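Local coordinates for telethonin (Homo sapiens, PDB 1YA5), which caps the ends of titin molecules at the sarcomeric Z-disk, mediating their antiparallel assembly as a structural adaptor of muscle, at residues Ser4-Glu9 with Lys26-Ser31. The protein carries 4 engineered substitutions. Numbering follows the deposited sequence.
Engineered in segment 4-9: Ser8 (natural residue Cys).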
loop_
_atom_site.group_PDB
_atom_site.type_symbol
_atom_site.label_atom_id
_atom_site.label_comp_id
_atom_site.label_asym_id
_atom_site.label_seq_id
_atom_site.Cartn_x
_atom_site.Cartn_y
_atom_site.Cartn_z
ATOM N N SER C 4 3.085 -6.476 6.495
ATOM C CA SER C 4 2.419 -7.744 6.232
ATOM C C SER C 4 2.742 -8.119 4.819
ATOM O O SER C 4 2.674 -7.282 3.928
ATOM C CB SER C 4 0.900 -7.630 6.381
ATOM O OG SER C 4 0.541 -6.873 7.529
ATOM N N GLU C 5 3.084 -9.381 4.614
ATOM C CA GLU C 5 3.440 -9.878 3.298
ATOM C C GLU C 5 2.397 -10.903 2.872
ATOM O O GLU C 5 2.288 -11.962 3.467
ATOM C CB GLU C 5 4.843 -10.522 3.337
ATOM C CG GLU C 5 5.892 -9.857 2.438
ATOM C CD GLU C 5 5.326 -9.368 1.084
ATOM O OE1 GLU C 5 5.510 -8.171 0.757
ATOM O OE2 GLU C 5 4.709 -10.172 0.328
ATOM N N LEU C 6 1.628 -10.571 1.849
ATOM C CA LEU C 6 0.562 -11.438 1.366
ATOM C C LEU C 6 0.943 -12.062 0.032
ATOM O O LEU C 6 1.353 -11.356 -0.892
ATOM C CB LEU C 6 -0.719 -10.618 1.143
ATOM C CG LEU C 6 -1.762 -10.474 2.255
ATOM C CD1 LEU C 6 -1.087 -10.127 3.575
ATOM C CD2 LEU C 6 -2.777 -9.427 1.863
ATOM N N SER C 7 0.759 -13.370 -0.090
ATOM C CA SER C 7 1.082 -14.068 -1.324
ATOM C C SER C 7 -0.075 -14.627 -2.144
ATOM O O SER C 7 -1.176 -14.821 -1.654
ATOM C CB SER C 7 2.078 -15.153 -1.037
ATOM O OG SER C 7 3.333 -14.688 -1.492
ATOM N N SER C 8 0.178 -14.887 -3.408
ATOM C CA SER C 8 -0.815 -15.580 -4.212
ATOM C C SER C 8 -0.232 -16.770 -4.952
ATOM O O SER C 8 0.867 -16.697 -5.460
ATOM C CB SER C 8 -1.408 -14.627 -5.208
ATOM O OG SER C 8 -1.916 -13.551 -4.499
ATOM N N GLU C 9 -0.981 -17.859 -5.026
ATOM C CA GLU C 9 -0.555 -19.021 -5.786
ATOM C C GLU C 9 -1.533 -19.424 -6.902
ATOM O O GLU C 9 -2.714 -19.131 -6.857
ATOM C CB GLU C 9 -0.318 -20.181 -4.843
ATOM C CG GLU C 9 0.655 -19.854 -3.708
ATOM C CD GLU C 9 0.096 -18.886 -2.677
ATOM O OE1 GLU C 9 0.835 -17.974 -2.243
ATOM O OE2 GLU C 9 -1.074 -19.039 -2.278
ATOM N N LYS C 26 4.914 -12.930 -4.364
ATOM C CA LYS C 26 4.734 -11.845 -3.416
ATOM C C LYS C 26 3.753 -10.892 -4.042
ATOM O O LYS C 26 4.101 -10.204 -4.991
ATOM C CB LYS C 26 6.060 -11.140 -3.179
ATOM C CG LYS C 26 7.063 -11.984 -2.427
ATOM C CD LYS C 26 8.405 -11.261 -2.299
ATOM C CE LYS C 26 9.160 -11.674 -1.031
ATOM N NZ LYS C 26 9.916 -12.930 -1.246
ATOM N N ASP C 27 2.521 -10.859 -3.549
ATOM C CA ASP C 27 1.454 -10.135 -4.258
ATOM C C ASP C 27 1.261 -8.738 -3.707
ATOM O O ASP C 27 1.367 -7.750 -4.439
ATOM C CB ASP C 27 0.142 -10.913 -4.171
ATOM C CG ASP C 27 -1.047 -10.150 -4.744
ATOM O OD1 ASP C 27 -0.993 -8.902 -4.843
ATOM O OD2 ASP C 27 -2.054 -10.791 -5.089
ATOM N N LEU C 28 0.967 -8.675 -2.421
ATOM C CA LEU C 28 0.679 -7.425 -1.744
ATOM C C LEU C 28 1.654 -7.298 -0.613
ATOM O O LEU C 28 1.938 -8.271 0.084
ATOM C CB LEU C 28 -0.727 -7.458 -1.163
ATOM C CG LEU C 28 -1.495 -6.160 -0.928
ATOM C CD1 LEU C 28 -1.034 -5.130 -1.906
ATOM C CD2 LEU C 28 -2.975 -6.393 -1.126
ATOM N N THR C 29 2.168 -6.093 -0.427
ATOM C CA THR C 29 3.015 -5.814 0.709
ATOM C C THR C 29 2.491 -4.572 1.439
ATOM O O THR C 29 2.220 -3.568 0.810
ATOM C CB THR C 29 4.421 -5.574 0.236
ATOM O OG1 THR C 29 5.310 -5.608 1.362
ATOM C CG2 THR C 29 4.492 -4.208 -0.407
ATOM N N LEU C 30 2.342 -4.665 2.764
ATOM C CA LEU C 30 1.794 -3.579 3.585
ATOM C C LEU C 30 2.770 -3.181 4.656
ATOM O O LEU C 30 3.185 -4.016 5.463
ATOM C CB LEU C 30 0.518 -4.032 4.285
ATOM C CG LEU C 30 -0.367 -2.911 4.838
ATOM C CD1 LEU C 30 -1.272 -2.288 3.721
ATOM C CD2 LEU C 30 -1.212 -3.439 5.979
ATOM N N SER C 31 3.135 -1.910 4.698
ATOM C CA SER C 31 4.000 -1.474 5.785
ATOM C C SER C 31 3.497 -0.273 6.556
ATOM O O SER C 31 2.622 0.479 6.087
ATOM C CB SER C 31 5.449 -1.246 5.334
ATOM O OG SER C 31 5.519 -0.904 3.965
#
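Leu6 O is gripped by two donors from the facing strand: Asp27 N at 2.9 Å and Leu28 N at 3.1 Å, both lying in the carbonyl plane. Two successive amides on one oxygen mark a classic beta bulge, here a worked example of how an antiparallel pair absorbs one extra residue. Asp27 is that residue, its backbone turned to psi -58°, and the register moves by one between the pairs Leu6-Leu28 and Ser7-Lys26. Leu6 N completes its hydrogen-bonded pair by giving a nearly straight bond to Leu28 O (2.9 Å).

The bulge also turns the Asp27 side chain toward Ser8, an engineered residue. With CG anti to the backbone N (chi1 173°), Asp27 presents the anti lone pair of OD2 to Ser8 OG at 2.8 Å; OD2 also accepts from the backbone of a chain of another protein. Leu6 and Leu28 run alongside each other from their paired backbones, meeting CB to CB at 3.9 Å on the face shared by Ser4 and Leu30. On the other face Glu5, bent at chi2 (-38°), leans over to the neighbouring strand and meets Thr29 obliquely; OE1 accepts from Thr29 OG1, though the modelled place of OE1 is less certain. Beyond it, Ser4 and Leu30 close a further hydrogen-bonded pair: Leu30 N gives a nearly straight bond to Ser4 O, and Ser4 N answers to Leu30 O, whose position is less sure.

Both segments belong to the hairpin of strands 4-14 and 19-33. Strand 49-62 flanks 26-31 on its other edge, with Leu60 against Leu28 and Leu30, while Glu9 pairs with a strand of another protein's chain, carrying the sheet across the interface.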